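Local atomic coordinates of oxalate--CoA ligase (Arabidopsis thaliana, PDB entry 5IE2), a protein that belongs to the AMP-binding (ANL) enzyme superfamily, with a large N-terminal part and a smaller C-terminal domain, and holds adenosine-5'-triphosphate in this crystal structure. Residues E353-E356 and P357-G361; A293-I296 and L297-E301; V180-T183 and Q184-A188; E379-K382 and A383-F387. One frame throughout, in Å; residues are numbered along the deposited sequence.

Overall arrangement
Along the chain the order is interaction 3, interaction 2, interaction 1 and interaction 4. Interaction 3 is the junction between strand 179-183 and helix 184-198, while interaction 2 is the first turns of helix 294-304; their centres lie about 33 Å apart, on opposite sides of the chain's centre. Interactions 1 and 4 share the six-stranded antiparallel sheet: residues 353-361 lead into strand 361-366, and helix 378-384 runs into strand 385-386. Their centres are about 21 Å apart, and those of interactions 3 and 4 about 18 Å. No two touch, yet interactions 2, 3 and 4 each have a side chain about 10 Å from the bound ATP, three separate elements around the nucleotide site.

Interaction 1: E353-E356 and P357-G361; sequences EIQE and PNNKG
Q355 and N359 face each other across a type II beta turn that runs from E356 to N359, at the surface, in the loop joining strand 344-348 to strand 361-366. N358, with phi at 63°, supplies the left-handed third position of the turn, and N359 N closes it with a 3.2 Å hydrogen bond to E356 O. Starting from its CB, Q355 first meets the backbone of the returning limb, with CB 3.7 Å from N359 O. Next comes CG, 3.8 Å from K360 O. The chain then bends (chi2 -55°) and takes the amide back along its own limb toward E353, with OE1 still 3.8 Å from N359 CB. The other branch, NE2, donates to E353 O in a 2.9 Å hydrogen bond that is nearly straight (161°); E353 O lies close to the Q355 amide plane, whereas NE2 stands above the plane of the E353 carbonyl. Two waters fill in the polar links between the limbs: one donates to E356 O and N359 O, the other to Q355 OE1 and, at 2.6 Å, to K360 O.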
ATOM      1  N   GLU A 353      25.214  12.724   9.921  1.00 35.17           N
ATOM      2  CA  GLU A 353      26.333  12.370   9.052  1.00 36.86           C
ATOM      3  C   GLU A 353      25.992  11.186   8.130  1.00 34.61           C
ATOM      4  O   GLU A 353      25.482  10.150   8.590  1.00 32.49           O
ATOM      5  CB  GLU A 353      27.582  12.025   9.889  1.00 42.58           C
ATOM      6  CG  GLU A 353      28.089  13.180  10.774  1.00 47.10           C
ATOM      7  CD  GLU A 353      29.102  12.753  11.846  1.00 51.99           C
ATOM      8  OE1 GLU A 353      29.251  11.543  12.112  1.00 52.84           O
ATOM      9  OE2 GLU A 353      29.751  13.651  12.443  1.00 54.54           O
ATOM     10  N   ILE A 354      26.288  11.321   6.841  1.00 34.07           N
ATOM     11  CA  ILE A 354      26.004  10.249   5.884  1.00 34.02           C
ATOM     12  C   ILE A 354      26.901   9.040   6.148  1.00 32.06           C
ATOM     13  O   ILE A 354      28.104   9.179   6.391  1.00 30.12           O
ATOM     14  CB  ILE A 354      26.166  10.742   4.459  1.00 37.91           C
ATOM     15  CG1 ILE A 354      25.271  11.951   4.260  1.00 42.38           C
ATOM     16  CG2 ILE A 354      25.734   9.674   3.460  1.00 37.29           C
ATOM     17  CD1 ILE A 354      25.538  12.673   2.943  1.00 45.77           C
ATOM     18  N   GLN A 355      26.299   7.861   6.157  1.00 29.21           N
ATOM     19  CA  GLN A 355      27.019   6.637   6.460  1.00 29.71           C
ATOM     20  C   GLN A 355      27.588   5.948   5.233  1.00 31.82           C
ATOM     21  O   GLN A 355      27.007   5.997   4.139  1.00 33.10           O
ATOM     22  CB  GLN A 355      26.124   5.656   7.223  1.00 28.82           C
ATOM     23  CG  GLN A 355      25.658   6.176   8.568  1.00 28.45           C
ATOM     24  CD  GLN A 355      26.827   6.580   9.429  1.00 30.78           C
ATOM     25  OE1 GLN A 355      27.633   5.735   9.829  1.00 33.13           O
ATOM     26  NE2 GLN A 355      26.950   7.867   9.699  1.00 29.47           N
ATOM     27  N   GLU A 356      28.730   5.295   5.445  1.00 31.25           N
ATOM     28  CA  GLU A 356      29.378   4.480   4.431  1.00 33.68           C
ATOM     29  C   GLU A 356      28.556   3.205   4.254  1.00 31.12           C
ATOM     30  O   GLU A 356      27.802   2.825   5.158  1.00 29.52           O
ATOM     31  CB  GLU A 356      30.818   4.151   4.856  1.00 38.57           C
ATOM     32  CG  GLU A 356      31.915   5.179   4.420  1.00 72.98           C
ATOM     33  CD  GLU A 356      31.872   5.574   2.931  1.00 75.83           C
ATOM     34  OE1 GLU A 356      32.046   4.688   2.058  1.00 77.41           O
ATOM     35  OE2 GLU A 356      31.666   6.773   2.623  1.00 76.69           O
ATOM     36  N   PRO A 357      28.727   2.520   3.117  1.00 32.19           N
ATOM     37  CA  PRO A 357      28.105   1.197   2.979  1.00 32.43           C
ATOM     38  C   PRO A 357      28.314   0.245   4.179  1.00 31.73           C
ATOM     39  O   PRO A 357      29.388   0.222   4.810  1.00 31.87           O
ATOM     40  CB  PRO A 357      28.791   0.623   1.732  1.00 34.15           C
ATOM     41  CG  PRO A 357      29.032   1.820   0.875  1.00 33.78           C
ATOM     42  CD  PRO A 357      29.385   2.941   1.865  1.00 33.60           C
ATOM     43  N   ASN A 358      27.280  -0.545   4.459  1.00 28.78           N
ATOM     44  CA  ASN A 358      27.256  -1.525   5.557  1.00 29.23           C
ATOM     45  C   ASN A 358      27.375  -0.911   6.941  1.00 30.19           C
ATOM     46  O   ASN A 358      27.729  -1.578   7.914  1.00 31.35           O
ATOM     47  CB  ASN A 358      28.332  -2.587   5.350  1.00 31.20           C
ATOM     48  CG  ASN A 358      28.039  -3.416   4.122  1.00 33.59           C
ATOM     49  OD1 ASN A 358      26.919  -3.935   3.973  1.00 32.86           O
ATOM     50  ND2 ASN A 358      28.999  -3.501   3.209  1.00 33.51           N
ATOM     51  N   ASN A 359      27.039   0.357   7.028  1.00 26.85           N
ATOM     52  CA  ASN A 359      26.866   1.004   8.319  1.00 28.88           C
ATOM     53  C   ASN A 359      25.422   1.444   8.476  1.00 27.32           C
ATOM     54  O   ASN A 359      24.901   2.155   7.619  1.00 27.96           O
ATOM     55  CB  ASN A 359      27.801   2.210   8.439  1.00 31.57           C
ATOM     56  CG  ASN A 359      29.249   1.788   8.603  1.00 35.70           C
ATOM     57  OD1 ASN A 359      29.975   1.582   7.619  1.00 38.66           O
ATOM     58  ND2 ASN A 359      29.668   1.648   9.832  1.00 33.88           N
ATOM     59  N   LYS A 360      24.800   1.052   9.579  1.00 25.90           N
ATOM     60  CA  LYS A 360      23.380   1.302   9.789  1.00 26.12           C
ATOM     61  C   LYS A 360      23.135   2.749  10.151  1.00 25.93           C
ATOM     62  O   LYS A 360      24.026   3.424  10.691  1.00 24.96           O
ATOM     63  CB  LYS A 360      22.855   0.392  10.890  1.00 28.25           C
ATOM     64  CG  LYS A 360      23.025  -1.093  10.554  1.00 32.34           C
ATOM     65  CD  LYS A 360      22.658  -1.992  11.740  1.00 36.41           C
ATOM     66  CE  LYS A 360      22.918  -3.484  11.453  1.00 42.68           C
ATOM     67  NZ  LYS A 360      24.359  -3.811  11.144  1.00 48.44           N
ATOM     68  N   GLY A 361      21.924   3.204   9.877  1.00 25.07           N
ATOM     69  CA  GLY A 361      21.467   4.535  10.244  1.00 22.69           C
ATOM     70  C   GLY A 361      20.030   4.718   9.778  1.00 23.05           C
ATOM     71  O   GLY A 361      19.379   3.776   9.278  1.00 22.21           O
TER
HETATM   72  O   HOH W   1      26.449   3.540  11.620  1.00 39.86           O
HETATM   73  O   HOH W   2      24.750   2.109   4.836  1.00 23.06           O

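Interaction 2: A293-I296 and L297-E301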
ATOM      1  N   ALA A 293       9.916 -12.299   4.165  1.00 20.04           N
ATOM      2  CA  ALA A 293      10.961 -13.209   4.577  1.00 19.27           C
ATOM      3  C   ALA A 293      11.498 -13.940   3.350  1.00 19.61           C
ATOM      4  O   ALA A 293      10.712 -14.305   2.451  1.00 19.77           O
ATOM      5  CB  ALA A 293      10.412 -14.217   5.628  1.00 18.80           C
ATOM      6  N   PRO A 294      12.821 -14.188   3.307  1.00 20.39           N
ATOM      7  CA  PRO A 294      13.390 -14.949   2.181  1.00 21.89           C
ATOM      8  C   PRO A 294      12.677 -16.282   1.912  1.00 21.62           C
ATOM      9  O   PRO A 294      12.540 -16.713   0.750  1.00 22.18           O
ATOM     10  CB  PRO A 294      14.832 -15.182   2.620  1.00 23.36           C
ATOM     11  CG  PRO A 294      15.150 -13.852   3.386  1.00 22.19           C
ATOM     12  CD  PRO A 294      13.875 -13.559   4.145  1.00 20.99           C
ATOM     13  N   VAL A 295      12.196 -16.923   2.964  1.00 21.55           N
ATOM     14  CA  VAL A 295      11.544 -18.233   2.733  1.00 22.37           C
ATOM     15  C   VAL A 295      10.200 -18.043   1.991  1.00 20.90           C
ATOM     16  O   VAL A 295       9.818 -18.859   1.117  1.00 22.15           O
ATOM     17  CB  VAL A 295      11.381 -18.984   4.050  1.00 24.52           C
ATOM     18  CG1 VAL A 295      10.330 -18.327   4.953  1.00 25.31           C
ATOM     19  CG2 VAL A 295      11.025 -20.481   3.775  1.00 25.61           C
ATOM     20  N   ILE A 296       9.492 -16.938   2.253  1.00 21.61           N
ATOM     21  CA  ILE A 296       8.271 -16.679   1.492  1.00 20.95           C
ATOM     22  C   ILE A 296       8.603 -16.334   0.039  1.00 19.83           C
ATOM     23  O   ILE A 296       7.901 -16.751  -0.893  1.00 19.35           O
ATOM     24  CB  ILE A 296       7.425 -15.550   2.110  1.00 22.87           C
ATOM     25  CG1 ILE A 296       7.121 -15.851   3.595  1.00 22.85           C
ATOM     26  CG2 ILE A 296       6.150 -15.314   1.262  1.00 22.30           C
ATOM     27  CD1 ILE A 296       6.483 -17.324   3.796  1.00 28.61           C
ATOM     28  N   LEU A 297       9.671 -15.562  -0.162  1.00 20.04           N
ATOM     29  CA  LEU A 297      10.102 -15.269  -1.530  1.00 20.23           C
ATOM     30  C   LEU A 297      10.356 -16.594  -2.301  1.00 20.44           C
ATOM     31  O   LEU A 297       9.827 -16.789  -3.434  1.00 21.66           O
ATOM     32  CB  LEU A 297      11.372 -14.373  -1.505  1.00 20.43           C
ATOM     33  CG  LEU A 297      11.886 -13.899  -2.876  1.00 22.24           C
ATOM     34  CD1 LEU A 297      12.653 -12.554  -2.702  1.00 24.38           C
ATOM     35  CD2 LEU A 297      12.810 -14.900  -3.549  1.00 23.22           C
ATOM     36  N   SER A 298      11.149 -17.492  -1.692  1.00 20.86           N
ATOM     37  CA  SER A 298      11.442 -18.812  -2.288  1.00 23.32           C
ATOM     38  C   SER A 298      10.190 -19.561  -2.604  1.00 19.95           C
ATOM     39  O   SER A 298      10.054 -20.167  -3.689  1.00 23.35           O
ATOM     40  CB  SER A 298      12.277 -19.686  -1.328  1.00 28.97           C
ATOM     41  OG  SER A 298      13.545 -19.112  -1.240  1.00 34.55           O
ATOM     42  N   ARG A 299       9.300 -19.611  -1.630  1.00 18.29           N
ATOM     43  CA  ARG A 299       8.056 -20.367  -1.853  1.00 23.95           C
ATOM     44  C   ARG A 299       7.242 -19.810  -3.010  1.00 22.81           C
ATOM     45  O   ARG A 299       6.651 -20.576  -3.769  1.00 21.33           O
ATOM     46  CB  ARG A 299       7.194 -20.396  -0.595  1.00 26.18           C
ATOM     47  CG  ARG A 299       7.792 -21.276   0.492  1.00 26.13           C
ATOM     48  CD  ARG A 299       7.014 -21.201   1.795  1.00 28.17           C
ATOM     49  NE  ARG A 299       7.766 -21.911   2.875  1.00 28.23           N
ATOM     50  CZ  ARG A 299       7.489 -21.806   4.169  1.00 24.74           C
ATOM     51  NH1 ARG A 299       6.441 -21.095   4.548  1.00 24.38           N
ATOM     52  NH2 ARG A 299       8.266 -22.396   5.080  1.00 24.14           N
ATOM     53  N   LEU A 300       7.200 -18.472  -3.147  1.00 20.60           N
ATOM     54  CA  LEU A 300       6.461 -17.887  -4.244  1.00 19.67           C
ATOM     55  C   LEU A 300       7.102 -18.185  -5.600  1.00 21.52           C
ATOM     56  O   LEU A 300       6.371 -18.460  -6.569  1.00 22.17           O
ATOM     57  CB  LEU A 300       6.343 -16.350  -4.046  1.00 19.84           C
ATOM     58  CG  LEU A 300       5.383 -15.793  -2.998  1.00 18.90           C
ATOM     59  CD1 LEU A 300       5.687 -14.265  -2.719  1.00 19.53           C
ATOM     60  CD2 LEU A 300       3.897 -15.954  -3.456  1.00 20.51           C
ATOM     61  N   GLU A 301       8.437 -18.061  -5.701  1.00 19.75           N
ATOM     62  CA  GLU A 301       9.096 -18.320  -6.989  1.00 20.35           C
ATOM     63  C   GLU A 301       8.897 -19.810  -7.335  1.00 24.04           C
ATOM     64  O   GLU A 301       8.683 -20.141  -8.499  1.00 25.91           O
ATOM     65  CB  GLU A 301      10.591 -17.969  -6.964  1.00 21.42           C
ATOM     66  CG  GLU A 301      10.768 -16.463  -6.769  1.00 23.24           C
ATOM     67  CD  GLU A 301      12.173 -15.969  -7.020  1.00 25.01           C
ATOM     68  OE1 GLU A 301      13.131 -16.790  -6.920  1.00 24.73           O
ATOM     69  OE2 GLU A 301      12.301 -14.737  -7.276  1.00 22.11           O
TER
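A293 to L300 wind into the first turns of helix 294-304, with A293 as its N-cap residue. Four successive hydrogen bonds from each residue to the fourth before it tie the two segments: L297 N to A293 O at 3.1 Å, S298 N to P294 O at 2.9 Å, then R299 N to V295 O and L300 N to I296 O.

Among the side chains, R299 does most of the reaching. Its CG stands beside its own backbone N (chi1 -71°) and the chain is extended from there to NE, so it runs alongside V295, pointing the same way. V295 CG2 sits over one face of the guanidinium, 3.6 Å from NH2 and 3.8 Å from CZ, while I296 CD1 approaches NH1 obliquely at 3.8 Å. Lower on the same chain, R299 CG packs 3.2 Å from V295 O. R299 NH2 also makes a weak hydrogen bond to L431 O. On the buried side, I296 CG2 meets L300 CD1 at 4.1 Å, and both residues lean on L268 of helix 261-273. L297 and L300 rest on V308 of the strand that follows. The helix is thus packed against the last strand of its own beta-alpha-beta unit, in which helix 294-304 is the crossover between strand 284-287 and strand 308-314.

Interaction 3: V180-T183 and Q184-A188; sequences VPLT and QLNLA
A capping box formed by T183 and N186 starts helix 184-198 directly at the end of strand 179-183, the second strand of the antiparallel pair with 164-169. In ANL enzymes the glycine-rich phosphate-binding loop joins this pair of strands, and the side chain of L182 lies about 9 Å from the bound ATP. Strand and helix meet nearly at right angles, the axes of the two short segments 76° apart.

The box has two reciprocal bonds. T183 OG1 accepts from N186 N at 2.9 Å, almost straight (167°), because chi1 of 56° sets the hydroxyl between the backbone N and the carbonyl carbon, facing the first turn. In return N186 reaches back with its side chain, and OD1 accepts from T183 N at 2.9 Å; the donor stands above the carbonyl plane and not in it. The other end of this amide is gripped as well, since ND2 donates to P368 O, which fixes which way round the group lies. Thus a buried polar side chain is satisfied at both atoms and ties the corner to a loop far along the sequence. N186 crosses L182 at about a right angle, and OD1 passes 3.5 Å from L182 CD2 and 3.2 Å from L182 CA. The backbone adds the first regular helical bond, from L187 N to T183 O at 3.0 Å. Over that same carbonyl oxygen leans the side chain of L187, whose CG comes within 3.4 Å of T183 O.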
ATOM      1  N   VAL A 180      -1.596  13.014   5.967  1.00 24.43           N
ATOM      2  CA  VAL A 180      -0.644  13.205   4.889  1.00 20.54           C
ATOM      3  C   VAL A 180      -1.290  13.752   3.620  1.00 19.22           C
ATOM      4  O   VAL A 180      -1.978  13.027   2.947  1.00 18.94           O
ATOM      5  CB  VAL A 180       0.072  11.866   4.548  1.00 20.46           C
ATOM      6  CG1 VAL A 180       1.131  12.095   3.490  1.00 17.31           C
ATOM      7  CG2 VAL A 180       0.720  11.307   5.802  1.00 22.89           C
ATOM      8  N   PRO A 181      -1.039  15.022   3.297  1.00 19.05           N
ATOM      9  CA  PRO A 181      -1.528  15.615   2.047  1.00 18.90           C
ATOM     10  C   PRO A 181      -0.528  15.350   0.925  1.00 18.24           C
ATOM     11  O   PRO A 181       0.680  15.547   1.111  1.00 18.77           O
ATOM     12  CB  PRO A 181      -1.652  17.104   2.361  1.00 20.49           C
ATOM     13  CG  PRO A 181      -0.641  17.343   3.396  1.00 24.30           C
ATOM     14  CD  PRO A 181      -0.419  16.024   4.175  1.00 22.23           C
ATOM     15  N   LEU A 182      -1.051  14.861  -0.200  1.00 17.15           N
ATOM     16  CA  LEU A 182      -0.255  14.551  -1.386  1.00 16.86           C
ATOM     17  C   LEU A 182      -0.829  15.286  -2.585  1.00 16.91           C
ATOM     18  O   LEU A 182      -2.045  15.416  -2.708  1.00 18.26           O
ATOM     19  CB  LEU A 182      -0.285  13.032  -1.657  1.00 15.09           C
ATOM     20  CG  LEU A 182       0.269  12.298  -0.395  1.00 15.32           C
ATOM     21  CD1 LEU A 182       0.000  10.760  -0.580  1.00 15.38           C
ATOM     22  CD2 LEU A 182       1.799  12.558  -0.176  1.00 17.51           C
ATOM     23  N   THR A 183       0.061  15.789  -3.442  1.00 17.09           N
ATOM     24  CA  THR A 183      -0.320  16.634  -4.560  1.00 15.51           C
ATOM     25  C   THR A 183      -0.428  15.841  -5.884  1.00 15.42           C
ATOM     26  O   THR A 183      -0.061  14.662  -5.983  1.00 13.73           O
ATOM     27  CB  THR A 183       0.729  17.724  -4.796  1.00 13.44           C
ATOM     28  OG1 THR A 183       1.980  17.049  -4.992  1.00 13.82           O
ATOM     29  CG2 THR A 183       0.834  18.650  -3.552  1.00 13.84           C
ATOM     30  N   GLN A 184      -0.890  16.539  -6.926  1.00 14.72           N
ATOM     31  CA  GLN A 184      -0.876  16.009  -8.290  1.00 13.88           C
ATOM     32  C   GLN A 184       0.534  15.606  -8.647  1.00 13.73           C
ATOM     33  O   GLN A 184       0.789  14.570  -9.283  1.00 14.10           O
ATOM     34  CB  GLN A 184      -1.374  17.077  -9.296  1.00 14.05           C
ATOM     35  CG  GLN A 184      -2.900  17.193  -9.361  1.00 15.69           C
ATOM     36  CD  GLN A 184      -3.525  16.237 -10.390  1.00 16.02           C
ATOM     37  OE1 GLN A 184      -2.864  15.395 -10.961  1.00 15.91           O
ATOM     38  NE2 GLN A 184      -4.819  16.403 -10.629  1.00 17.36           N
ATOM     39  N   LEU A 185       1.463  16.462  -8.239  1.00 13.57           N
ATOM     40  CA  LEU A 185       2.862  16.199  -8.552  1.00 14.80           C
ATOM     41  C   LEU A 185       3.370  14.969  -7.816  1.00 14.22           C
ATOM     42  O   LEU A 185       4.069  14.125  -8.408  1.00 12.99           O
ATOM     43  CB  LEU A 185       3.712  17.436  -8.232  1.00 14.13           C
ATOM     44  CG  LEU A 185       5.258  17.290  -8.326  1.00 15.76           C
ATOM     45  CD1 LEU A 185       5.709  16.870  -9.721  1.00 15.30           C
ATOM     46  CD2 LEU A 185       5.976  18.627  -7.880  1.00 16.24           C
ATOM     47  N   ASN A 186       3.047  14.853  -6.518  1.00 14.04           N
ATOM     48  CA  ASN A 186       3.415  13.653  -5.778  1.00 13.25           C
ATOM     49  C   ASN A 186       2.945  12.382  -6.547  1.00 16.60           C
ATOM     50  O   ASN A 186       3.721  11.405  -6.765  1.00 15.68           O
ATOM     51  CB  ASN A 186       2.768  13.655  -4.380  1.00 13.39           C
ATOM     52  CG  ASN A 186       3.398  14.637  -3.377  1.00 15.32           C
ATOM     53  OD1 ASN A 186       2.699  15.097  -2.473  1.00 14.31           O
ATOM     54  ND2 ASN A 186       4.697  14.970  -3.514  1.00 15.62           N
ATOM     55  N   LEU A 187       1.672  12.384  -6.942  1.00 15.23           N
ATOM     56  CA  LEU A 187       1.076  11.201  -7.597  1.00 13.14           C
ATOM     57  C   LEU A 187       1.747  10.905  -8.943  1.00 14.49           C
ATOM     58  O   LEU A 187       2.080   9.760  -9.244  1.00 13.75           O
ATOM     59  CB  LEU A 187      -0.434  11.403  -7.814  1.00 14.07           C
ATOM     60  CG  LEU A 187      -1.276  11.524  -6.512  1.00 17.22           C
ATOM     61  CD1 LEU A 187      -2.745  11.734  -6.910  1.00 19.48           C
ATOM     62  CD2 LEU A 187      -1.237  10.283  -5.695  1.00 17.27           C
ATOM     63  N   ALA A 188       1.895  11.943  -9.773  1.00 13.64           N
ATOM     64  CA  ALA A 188       2.552  11.776 -11.073  1.00 14.85           C
ATOM     65  C   ALA A 188       3.975  11.238 -10.939  1.00 14.20           C
ATOM     66  O   ALA A 188       4.388  10.337 -11.649  1.00 13.93           O
ATOM     67  CB  ALA A 188       2.577  13.113 -11.823  1.00 14.83           C
TER

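Interaction 4: E379-K382 and A383-F387; sequences EANK and AGFEF
N381 and F385 lie side by side and point the same way, one turn apart, with the amide plane of N381 turned 71° from the ring of F385. The side-chain OD1 comes up to the ring at CE2, 3.6 Å away, while also accepting a hydrogen bond from Y374 N, which helps to fix the amide. The backbone oxygen of the same residue meets the ring differently: N381 O is at its edge and in its plane, 3.4 Å from CD2. F385 gets there with CG anti to the carbonyl carbon (chi1 -64°), which turns the ring back alongside N381, its CD2 edge toward N381 O.

That turn is the C-terminal end of helix 378-384. A383 N still donates to E379 O at 2.9 Å, but G384 N makes weak bonds to A380 O and to N381 O. F385, the first residue to leave helical angles, closes the end with a 3.1 Å bond from its N to N381 O, then starts strand 385-386, which pairs with 389-392; its ring meets that of F390. A water binds N381 O weakly and donates to F385 O at 2.9 Å.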
ATOM      1  N   GLU A 379       5.310  20.485  14.623  1.00 45.93           N
ATOM      2  CA  GLU A 379       6.357  19.757  15.341  1.00 50.75           C
ATOM      3  C   GLU A 379       6.885  18.512  14.606  1.00 45.17           C
ATOM      4  O   GLU A 379       8.099  18.278  14.564  1.00 44.12           O
ATOM      5  CB  GLU A 379       5.869  19.372  16.730  1.00 59.02           C
ATOM      6  CG  GLU A 379       6.906  18.599  17.522  1.00 66.56           C
ATOM      7  CD  GLU A 379       6.566  18.515  19.002  1.00 73.79           C
ATOM      8  OE1 GLU A 379       5.528  19.100  19.407  1.00 76.50           O
ATOM      9  OE2 GLU A 379       7.356  17.891  19.758  1.00 76.68           O
ATOM     10  N   ALA A 380       5.967  17.675  14.112  1.00 41.09           N
ATOM     11  CA  ALA A 380       6.352  16.521  13.295  1.00 35.91           C
ATOM     12  C   ALA A 380       7.110  17.011  12.044  1.00 32.02           C
ATOM     13  O   ALA A 380       8.053  16.353  11.606  1.00 31.16           O
ATOM     14  CB  ALA A 380       5.158  15.719  12.907  1.00 34.46           C
ATOM     15  N   ASN A 381       6.728  18.169  11.495  1.00 27.84           N
ATOM     16  CA  ASN A 381       7.409  18.675  10.311  1.00 27.98           C
ATOM     17  C   ASN A 381       8.811  19.215  10.625  1.00 30.45           C
ATOM     18  O   ASN A 381       9.794  18.944   9.917  1.00 28.67           O
ATOM     19  CB  ASN A 381       6.548  19.742   9.649  1.00 27.98           C
ATOM     20  CG  ASN A 381       5.314  19.130   8.999  1.00 27.84           C
ATOM     21  OD1 ASN A 381       5.371  17.977   8.597  1.00 23.71           O
ATOM     22  ND2 ASN A 381       4.230  19.898   8.859  1.00 27.42           N
ATOM     23  N   LYS A 382       8.928  19.920  11.732  1.00 31.72           N
ATOM     24  CA  LYS A 382      10.248  20.401  12.119  1.00 34.21           C
ATOM     25  C   LYS A 382      11.134  19.180  12.459  1.00 31.24           C
ATOM     26  O   LYS A 382      12.318  19.139  12.130  1.00 32.70           O
ATOM     27  CB  LYS A 382      10.125  21.404  13.292  1.00 40.04           C
ATOM     28  CG  LYS A 382      11.366  21.520  14.197  1.00 46.97           C
ATOM     29  CD  LYS A 382      11.009  22.074  15.590  1.00 53.54           C
ATOM     30  CE  LYS A 382      12.208  22.048  16.554  1.00 57.68           C
ATOM     31  NZ  LYS A 382      11.911  22.670  17.892  1.00 60.03           N
ATOM     32  N   ALA A 383      10.568  18.151  13.074  1.00 29.91           N
ATOM     33  CA  ALA A 383      11.339  16.968  13.384  1.00 31.73           C
ATOM     34  C   ALA A 383      11.712  16.104  12.172  1.00 31.99           C
ATOM     35  O   ALA A 383      12.778  15.467  12.153  1.00 33.85           O
ATOM     36  CB  ALA A 383      10.586  16.122  14.382  1.00 31.93           C
ATOM     37  N   GLY A 384      10.830  16.050  11.179  1.00 27.65           N
ATOM     38  CA  GLY A 384      10.916  15.037  10.132  1.00 27.45           C
ATOM     39  C   GLY A 384      11.636  15.492   8.863  1.00 26.13           C
ATOM     40  O   GLY A 384      12.133  14.648   8.109  1.00 25.74           O
ATOM     41  N   PHE A 385      11.746  16.823   8.658  1.00 21.77           N
ATOM     42  CA  PHE A 385      12.278  17.372   7.419  1.00 21.60           C
ATOM     43  C   PHE A 385      13.506  18.255   7.654  1.00 26.30           C
ATOM     44  O   PHE A 385      13.539  19.062   8.589  1.00 27.08           O
ATOM     45  CB  PHE A 385      11.197  18.196   6.702  1.00 22.69           C
ATOM     46  CG  PHE A 385      10.026  17.388   6.254  1.00 24.57           C
ATOM     47  CD1 PHE A 385       9.936  16.944   4.932  1.00 25.83           C
ATOM     48  CD2 PHE A 385       9.016  17.070   7.140  1.00 26.15           C
ATOM     49  CE1 PHE A 385       8.868  16.234   4.523  1.00 25.25           C
ATOM     50  CE2 PHE A 385       7.947  16.302   6.726  1.00 28.62           C
ATOM     51  CZ  PHE A 385       7.881  15.903   5.403  1.00 27.44           C
ATOM     52  N   GLU A 386      14.515  18.099   6.814  1.00 23.99           N
ATOM     53  CA  GLU A 386      15.655  19.007   6.886  1.00 28.41           C
ATOM     54  C   GLU A 386      16.268  19.183   5.490  1.00 25.01           C
ATOM     55  O   GLU A 386      16.699  18.200   4.887  1.00 22.42           O
ATOM     56  CB  GLU A 386      16.706  18.481   7.867  1.00 35.71           C
ATOM     57  CG  GLU A 386      17.914  19.386   7.904  1.00 46.40           C
ATOM     58  CD  GLU A 386      19.007  18.927   8.850  1.00 57.10           C
ATOM     59  OE1 GLU A 386      18.920  17.796   9.383  1.00 61.78           O
ATOM     60  OE2 GLU A 386      19.958  19.722   9.055  1.00 62.16           O
ATOM     61  N   PHE A 387      16.330  20.437   5.014  1.00 24.01           N
ATOM     62  CA  PHE A 387      16.886  20.746   3.690  1.00 20.21           C
ATOM     63  C   PHE A 387      16.287  19.848   2.595  1.00 19.05           C
ATOM     64  O   PHE A 387      17.032  19.356   1.717  1.00 20.70           O
ATOM     65  CB  PHE A 387      18.401  20.613   3.686  1.00 20.73           C
ATOM     66  CG  PHE A 387      19.080  21.410   2.575  1.00 22.73           C
ATOM     67  CD1 PHE A 387      18.913  22.791   2.498  1.00 21.23           C
ATOM     68  CD2 PHE A 387      19.888  20.761   1.608  1.00 23.66           C
ATOM     69  CE1 PHE A 387      19.542  23.535   1.473  1.00 23.91           C
ATOM     70  CE2 PHE A 387      20.526  21.512   0.572  1.00 25.74           C
ATOM     71  CZ  PHE A 387      20.356  22.898   0.516  1.00 25.39           C
TER
HETATM   72  O   HOH W   3      11.755  21.365   8.656  1.00 44.14           O